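Local coordinates for protein glycosyltransferase Gtf1 (Streptococcus pneumoniae, PDB 4PQG) that belongs to the GT-B glycosyltransferases, with two Rossmann-like domains facing each other, and binds uridine-5'-diphosphate, at residues Y12-L16 with Q29-A33; D227-G231 with Y269-Q273. All blocks are in the same frame, centred on the assembly; numbering follows the deposited sequence.

Contact 1. Residues Y12-L16 with Q29-A33; sequences YNINL and QAYRA
Q29 reaches N15 with an extended side chain: its CG lies beside the backbone N (chi1 -75°), and the amide that follows is set at right angles to that of N15. N15 ND2 donates to Q29 OE1 over 3.1 Å, but it arrives from above the carbonyl plane, 74° out of it and not on a lone pair. Next to this bond N15 CB rests against Q29 NE2 at 3.4 Å. Each amide has a further partner, E26 OE1 for N15 ND2 and D227 OD2 for Q29 NE2. Strand 10-15 and helix 24-38 are the first two elements of a beta-alpha-beta unit in the N-terminal Rossmann-like domain, and here the polar links between them are buried. One turn further along the helix, R32 and N13 run alongside each other, pointing opposite ways. R32 NH2 gives a hydrogen bond to N13 OD1 (2.9 Å, N-H...O 157°), with the acceptor at the guanidinium edge, near its plane, and the amide only moderately inclined to it. The same NH2 forms a salt bridge with D227, while N13 ND2 is held by the backbone O of K44. R32 CD lies 3.3 Å from N13 OD1.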
ATOM      1  N   TYR A  12      -8.072  11.309  11.242  1.00 24.41           N
ATOM      2  CA  TYR A  12      -6.933  10.431  11.488  1.00 24.10           C
ATOM      3  C   TYR A  12      -7.196   9.139  10.755  1.00 23.67           C
ATOM      4  O   TYR A  12      -8.257   8.539  10.907  1.00 25.14           O
ATOM      5  CB  TYR A  12      -6.752  10.158  12.994  1.00 25.16           C
ATOM      6  CG  TYR A  12      -6.444  11.416  13.781  1.00 26.84           C
ATOM      7  CD1 TYR A  12      -5.138  11.922  13.860  1.00 27.54           C
ATOM      8  CD2 TYR A  12      -7.468  12.121  14.422  1.00 28.74           C
ATOM      9  CE1 TYR A  12      -4.862  13.092  14.567  1.00 29.33           C
ATOM     10  CE2 TYR A  12      -7.200  13.286  15.135  1.00 30.06           C
ATOM     11  CZ  TYR A  12      -5.906  13.766  15.199  1.00 29.99           C
ATOM     12  OH  TYR A  12      -5.678  14.928  15.890  1.00 33.56           O
ATOM     13  N   ASN A  13      -6.223   8.715   9.961  1.00 22.14           N
ATOM     14  CA  ASN A  13      -6.330   7.490   9.182  1.00 20.92           C
ATOM     15  C   ASN A  13      -5.219   6.543   9.638  1.00 20.37           C
ATOM     16  O   ASN A  13      -4.053   6.948   9.716  1.00 21.41           O
ATOM     17  CB  ASN A  13      -6.141   7.802   7.699  1.00 19.01           C
ATOM     18  CG  ASN A  13      -7.050   8.926   7.209  1.00 18.79           C
ATOM     19  OD1 ASN A  13      -8.013   8.672   6.507  1.00 17.85           O
ATOM     20  ND2 ASN A  13      -6.719  10.180   7.557  1.00 18.40           N
ATOM     21  N   ILE A  14      -5.582   5.292   9.895  1.00 19.62           N
ATOM     22  CA  ILE A  14      -4.674   4.311  10.504  1.00 19.00           C
ATOM     23  C   ILE A  14      -4.410   3.110   9.582  1.00 18.88           C
ATOM     24  O   ILE A  14      -5.343   2.443   9.112  1.00 18.44           O
ATOM     25  CB  ILE A  14      -5.204   3.843  11.882  1.00 18.49           C
ATOM     26  CG1 ILE A  14      -5.186   5.027  12.871  1.00 18.99           C
ATOM     27  CG2 ILE A  14      -4.346   2.724  12.439  1.00 18.46           C
ATOM     28  CD1 ILE A  14      -5.972   4.810  14.146  1.00 19.08           C
ATOM     29  N   ASN A  15      -3.131   2.868   9.312  1.00 18.59           N
ATOM     30  CA  ASN A  15      -2.695   1.749   8.489  1.00 18.90           C
ATOM     31  C   ASN A  15      -1.500   1.113   9.209  1.00 19.32           C
ATOM     32  O   ASN A  15      -0.904   1.731  10.096  1.00 18.24           O
ATOM     33  CB  ASN A  15      -2.298   2.259   7.096  1.00 19.70           C
ATOM     34  CG  ASN A  15      -2.169   1.139   6.048  1.00 20.39           C
ATOM     35  OD1 ASN A  15      -2.341  -0.039   6.336  1.00 21.21           O
ATOM     36  ND2 ASN A  15      -1.857   1.527   4.829  1.00 20.04           N
ATOM     37  N   LEU A  16      -1.147  -0.114   8.837  1.00 18.72           N
ATOM     38  CA  LEU A  16       0.050  -0.725   9.402  1.00 19.57           C
ATOM     39  C   LEU A  16       1.328  -0.120   8.820  1.00 19.14           C
ATOM     40  O   LEU A  16       2.142   0.437   9.543  1.00 17.81           O
ATOM     41  CB  LEU A  16       0.020  -2.257   9.260  1.00 20.19           C
ATOM     42  CG  LEU A  16      -1.242  -2.892   9.850  1.00 21.39           C
ATOM     43  CD1 LEU A  16      -1.220  -4.400   9.680  1.00 22.86           C
ATOM     44  CD2 LEU A  16      -1.410  -2.502  11.313  1.00 22.64           C
ATOM     45  N   GLN A  29      -5.232   5.265   0.436  1.00 18.76           N
ATOM     46  CA  GLN A  29      -4.960   6.272   1.457  1.00 18.52           C
ATOM     47  C   GLN A  29      -4.383   7.528   0.814  1.00 18.10           C
ATOM     48  O   GLN A  29      -4.722   8.648   1.205  1.00 19.02           O
ATOM     49  CB  GLN A  29      -3.980   5.748   2.502  1.00 18.03           C
ATOM     50  CG  GLN A  29      -4.534   4.749   3.500  1.00 18.54           C
ATOM     51  CD  GLN A  29      -3.667   4.682   4.754  1.00 19.53           C
ATOM     52  OE1 GLN A  29      -2.443   4.568   4.667  1.00 20.14           O
ATOM     53  NE2 GLN A  29      -4.296   4.804   5.918  1.00 20.25           N
ATOM     54  N   ALA A  30      -3.499   7.341  -0.161  1.00 18.37           N
ATOM     55  CA  ALA A  30      -2.923   8.456  -0.881  1.00 18.43           C
ATOM     56  C   ALA A  30      -4.002   9.188  -1.685  1.00 19.82           C
ATOM     57  O   ALA A  30      -4.026  10.422  -1.696  1.00 19.69           O
ATOM     58  CB  ALA A  30      -1.783   8.006  -1.776  1.00 18.32           C
ATOM     59  N   TYR A  31      -4.902   8.448  -2.339  1.00 20.23           N
ATOM     60  CA  TYR A  31      -6.040   9.106  -2.990  1.00 21.58           C
ATOM     61  C   TYR A  31      -6.827   9.954  -1.980  1.00 22.82           C
ATOM     62  O   TYR A  31      -7.094  11.129  -2.236  1.00 25.62           O
ATOM     63  CB  TYR A  31      -6.965   8.102  -3.675  1.00 21.54           C
ATOM     64  CG  TYR A  31      -6.542   7.718  -5.083  1.00 22.01           C
ATOM     65  CD1 TYR A  31      -6.783   8.575  -6.169  1.00 22.48           C
ATOM     66  CD2 TYR A  31      -5.926   6.492  -5.334  1.00 21.96           C
ATOM     67  CE1 TYR A  31      -6.421   8.211  -7.466  1.00 22.99           C
ATOM     68  CE2 TYR A  31      -5.539   6.125  -6.619  1.00 22.06           C
ATOM     69  CZ  TYR A  31      -5.788   6.988  -7.685  1.00 23.00           C
ATOM     70  OH  TYR A  31      -5.415   6.614  -8.966  1.00 21.41           O
ATOM     71  N   ARG A  32      -7.180   9.359  -0.839  1.00 22.65           N
ATOM     72  CA  ARG A  32      -7.946  10.031   0.224  1.00 23.40           C
ATOM     73  C   ARG A  32      -7.251  11.305   0.720  1.00 25.26           C
ATOM     74  O   ARG A  32      -7.908  12.334   0.953  1.00 25.53           O
ATOM     75  CB  ARG A  32      -8.190   9.081   1.394  1.00 23.45           C
ATOM     76  CG  ARG A  32      -9.322   9.496   2.334  1.00 23.86           C
ATOM     77  CD  ARG A  32      -9.418   8.576   3.537  1.00 24.04           C
ATOM     78  NE  ARG A  32      -9.555   7.179   3.118  1.00 23.57           N
ATOM     79  CZ  ARG A  32      -8.999   6.148   3.748  1.00 23.06           C
ATOM     80  NH1 ARG A  32      -9.162   4.926   3.272  1.00 22.06           N
ATOM     81  NH2 ARG A  32      -8.259   6.338   4.835  1.00 22.67           N
ATOM     82  N   ALA A  33      -5.929  11.235   0.864  1.00 24.97           N
ATOM     83  CA  ALA A  33      -5.134  12.394   1.246  1.00 25.78           C
ATOM     84  C   ALA A  33      -5.260  13.526   0.237  1.00 26.63           C
ATOM     85  O   ALA A  33      -5.307  14.698   0.626  1.00 26.86           O
ATOM     86  CB  ALA A  33      -3.670  12.006   1.418  1.00 26.78           C
TER

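Contact 2. Residues D227-G231 with Y269-Q273; sequences DRETG and YYDYQ
E229 and Q273 meet from opposite directions, carboxylate against amide, between the loop after strand 223-226 and the start of helix 271-275, in a Rossmann-like domain of the GT-B fold. Residues 269-273 include the first residues of that helix, with Y270 at its N-cap position. E229 has the most surface buried here. Bending at its second torsion (chi2 -82°), it brings OE2 to 3.3 Å from Y272 CB and obliquely to 3.4 Å from Y272 CD2, and the two side chains cross at about a right angle. Its OE2 is equally near Q273 OE1, but both are acceptors, and no direct hydrogen bond joins the two segments.

The amide of Q273 is oriented instead from within its own segment: NE2 donates to the backbone O of Y269 over 2.8 Å, lying in that carbonyl's plane. Water supplies the polar links across the contact. Water 3 lies between D227 O and Y269 O, with more acceptors in reach than it has protons. Water 4 accepts from E229 N and has both E229 OE1 and Y269 O within donating distance, although it too faces more acceptors than it can serve. Water 2 takes the N-H of Q273 NE2 at 3.0 Å and is only weakly bonded to D227 O.

Y269 contributes its ring as well as its carbonyl. On the buried side Y270 OH is held by V248 O and H250 N, and water 1, donating to D227 O at 2.9 Å, reaches it weakly. At the exposed outer margin T230 crosses the ring of Y269 obliquely, T230 OG1 coming within 3.9 Å of Y269 CD1.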
ATOM      1  N   ASP A 227      -7.974   1.768   8.316  1.00 20.74           N
ATOM      2  CA  ASP A 227      -7.720   1.018   7.084  1.00 21.96           C
ATOM      3  C   ASP A 227      -7.245  -0.416   7.301  1.00 23.96           C
ATOM      4  O   ASP A 227      -7.738  -1.358   6.646  1.00 24.79           O
ATOM      5  CB  ASP A 227      -6.768   1.810   6.197  1.00 20.72           C
ATOM      6  CG  ASP A 227      -7.463   2.992   5.570  1.00 20.94           C
ATOM      7  OD1 ASP A 227      -8.423   2.722   4.797  1.00 20.89           O
ATOM      8  OD2 ASP A 227      -7.097   4.159   5.872  1.00 18.92           O
ATOM      9  N   ARG A 228      -6.300  -0.571   8.219  1.00 24.49           N
ATOM     10  CA  ARG A 228      -5.756  -1.867   8.604  1.00 26.98           C
ATOM     11  C   ARG A 228      -5.413  -1.808  10.071  1.00 27.99           C
ATOM     12  O   ARG A 228      -4.942  -0.767  10.561  1.00 27.74           O
ATOM     13  CB  ARG A 228      -4.463  -2.122   7.888  1.00 27.32           C
ATOM     14  CG  ARG A 228      -4.554  -2.760   6.545  1.00 29.75           C
ATOM     15  CD  ARG A 228      -3.165  -3.315   6.304  1.00 32.44           C
ATOM     16  NE  ARG A 228      -2.599  -2.945   5.009  1.00 32.74           N
ATOM     17  CZ  ARG A 228      -2.663  -3.727   3.942  1.00 33.64           C
ATOM     18  NH1 ARG A 228      -3.289  -4.899   4.027  1.00 33.72           N
ATOM     19  NH2 ARG A 228      -2.105  -3.339   2.800  1.00 33.47           N
ATOM     20  N   GLU A 229      -5.565  -2.937  10.756  1.00 28.03           N
ATOM     21  CA  GLU A 229      -5.737  -2.901  12.214  1.00 30.73           C
ATOM     22  C   GLU A 229      -5.245  -4.152  12.941  1.00 28.41           C
ATOM     23  O   GLU A 229      -5.461  -4.296  14.160  1.00 26.56           O
ATOM     24  CB  GLU A 229      -7.230  -2.599  12.499  1.00 33.13           C
ATOM     25  CG  GLU A 229      -7.932  -3.349  13.619  1.00 37.91           C
ATOM     26  CD  GLU A 229      -8.433  -4.744  13.256  1.00 39.26           C
ATOM     27  OE1 GLU A 229      -8.098  -5.293  12.178  1.00 39.78           O
ATOM     28  OE2 GLU A 229      -9.166  -5.312  14.093  1.00 43.05           O
ATOM     29  N   THR A 230      -4.594  -5.061  12.210  1.00 25.40           N
ATOM     30  CA  THR A 230      -4.080  -6.283  12.846  1.00 26.63           C
ATOM     31  C   THR A 230      -3.223  -5.951  14.059  1.00 25.71           C
ATOM     32  O   THR A 230      -2.274  -5.202  13.941  1.00 27.45           O
ATOM     33  CB  THR A 230      -3.257  -7.151  11.867  1.00 27.75           C
ATOM     34  OG1 THR A 230      -4.133  -7.679  10.867  1.00 29.08           O
ATOM     35  CG2 THR A 230      -2.592  -8.311  12.610  1.00 27.15           C
ATOM     36  N   GLY A 231      -3.593  -6.480  15.222  1.00 25.45           N
ATOM     37  CA  GLY A 231      -2.831  -6.301  16.449  1.00 27.36           C
ATOM     38  C   GLY A 231      -3.302  -5.166  17.359  1.00 27.80           C
ATOM     39  O   GLY A 231      -3.072  -5.207  18.571  1.00 28.64           O
ATOM     40  N   TYR A 269      -9.024  -9.817   8.034  1.00 21.64           N
ATOM     41  CA  TYR A 269      -8.779  -8.393   8.277  1.00 23.83           C
ATOM     42  C   TYR A 269     -10.020  -7.611   8.723  1.00 22.84           C
ATOM     43  O   TYR A 269      -9.917  -6.418   8.985  1.00 21.15           O
ATOM     44  CB  TYR A 269      -8.176  -7.703   7.052  1.00 27.66           C
ATOM     45  CG  TYR A 269      -6.858  -8.283   6.576  1.00 33.96           C
ATOM     46  CD1 TYR A 269      -5.871  -8.684   7.483  1.00 37.84           C
ATOM     47  CD2 TYR A 269      -6.594  -8.404   5.218  1.00 37.09           C
ATOM     48  CE1 TYR A 269      -4.664  -9.211   7.037  1.00 43.78           C
ATOM     49  CE2 TYR A 269      -5.393  -8.918   4.759  1.00 42.44           C
ATOM     50  CZ  TYR A 269      -4.435  -9.320   5.669  1.00 43.74           C
ATOM     51  OH  TYR A 269      -3.253  -9.841   5.200  1.00 48.81           O
ATOM     52  N   TYR A 270     -11.182  -8.267   8.777  1.00 21.75           N
ATOM     53  CA  TYR A 270     -12.427  -7.570   9.159  1.00 22.04           C
ATOM     54  C   TYR A 270     -13.217  -8.250  10.267  1.00 22.30           C
ATOM     55  O   TYR A 270     -14.189  -7.675  10.796  1.00 21.04           O
ATOM     56  CB  TYR A 270     -13.302  -7.284   7.917  1.00 24.15           C
ATOM     57  CG  TYR A 270     -12.608  -6.257   7.060  1.00 24.79           C
ATOM     58  CD1 TYR A 270     -12.472  -4.954   7.520  1.00 27.60           C
ATOM     59  CD2 TYR A 270     -12.014  -6.596   5.850  1.00 26.70           C
ATOM     60  CE1 TYR A 270     -11.789  -4.003   6.788  1.00 29.77           C
ATOM     61  CE2 TYR A 270     -11.325  -5.641   5.102  1.00 27.62           C
ATOM     62  CZ  TYR A 270     -11.211  -4.356   5.594  1.00 28.66           C
ATOM     63  OH  TYR A 270     -10.532  -3.365   4.917  1.00 31.06           O
ATOM     64  N   ASP A 271     -12.796  -9.464  10.620  1.00 22.38           N
ATOM     65  CA  ASP A 271     -13.510 -10.257  11.600  1.00 23.14           C
ATOM     66  C   ASP A 271     -13.720  -9.493  12.902  1.00 23.08           C
ATOM     67  O   ASP A 271     -14.821  -9.524  13.491  1.00 22.03           O
ATOM     68  CB  ASP A 271     -12.765 -11.560  11.887  1.00 23.94           C
ATOM     69  CG  ASP A 271     -13.476 -12.405  12.898  1.00 24.90           C
ATOM     70  OD1 ASP A 271     -14.599 -12.869  12.583  1.00 24.87           O
ATOM     71  OD2 ASP A 271     -12.933 -12.584  14.013  1.00 25.27           O
ATOM     72  N   TYR A 272     -12.662  -8.828  13.363  1.00 22.53           N
ATOM     73  CA  TYR A 272     -12.754  -8.072  14.610  1.00 22.08           C
ATOM     74  C   TYR A 272     -13.754  -6.918  14.479  1.00 21.44           C
ATOM     75  O   TYR A 272     -14.638  -6.743  15.328  1.00 20.37           O
ATOM     76  CB  TYR A 272     -11.380  -7.528  15.070  1.00 22.10           C
ATOM     77  CG  TYR A 272     -11.534  -6.782  16.381  1.00 23.06           C
ATOM     78  CD1 TYR A 272     -11.588  -7.478  17.585  1.00 22.98           C
ATOM     79  CD2 TYR A 272     -11.705  -5.392  16.409  1.00 23.07           C
ATOM     80  CE1 TYR A 272     -11.765  -6.820  18.789  1.00 24.00           C
ATOM     81  CE2 TYR A 272     -11.881  -4.720  17.612  1.00 24.76           C
ATOM     82  CZ  TYR A 272     -11.917  -5.446  18.792  1.00 24.23           C
ATOM     83  OH  TYR A 272     -12.092  -4.819  19.990  1.00 25.50           O
ATOM     84  N   GLN A 273     -13.589  -6.123  13.425  1.00 20.79           N
ATOM     85  CA  GLN A 273     -14.426  -4.949  13.220  1.00 21.25           C
ATOM     86  C   GLN A 273     -15.912  -5.298  13.043  1.00 22.10           C
ATOM     87  O   GLN A 273     -16.784  -4.572  13.538  1.00 21.99           O
ATOM     88  CB  GLN A 273     -13.927  -4.098  12.048  1.00 20.87           C
ATOM     89  CG  GLN A 273     -12.465  -3.688  12.130  1.00 20.71           C
ATOM     90  CD  GLN A 273     -11.541  -4.674  11.418  1.00 21.35           C
ATOM     91  OE1 GLN A 273     -11.435  -5.847  11.793  1.00 20.78           O
ATOM     92  NE2 GLN A 273     -10.874  -4.196  10.383  1.00 21.78           N
TER
HETATM   93  O   HOH W   1      -7.344  -4.092   5.844  1.00 29.55           O
HETATM   94  O   HOH W   2     -10.006  -1.754   8.922  1.00 36.27           O
HETATM   95  O   HOH W   3      -8.746  -3.963   8.061  1.00 38.44           O
HETATM   96  O   HOH W   4      -6.967  -5.277   9.372  1.00 27.49           O

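In the fold
From the N terminus, strand 10-15 runs into a loop and then helix 24-38, and contact 1 closes this short excursion by laying the helix back over the strand. After adding strands 42-47 and 70-72 to the parallel sheet, the chain builds the ten-stranded antiparallel sheet and returns at strand 223-226, beside strand 10-15. Contact 2 opens just beyond that strand and closes after strand 244-248 and the long segment leading to helix 271-275. The two contacts therefore follow in series, neither nested nor crossed, yet they touch in space: I14 O probably accepts a hydrogen bond from D227 N, and L16 packs on R228. Together they tie two adjacent central strands to helix 24-38 and helix 271-275.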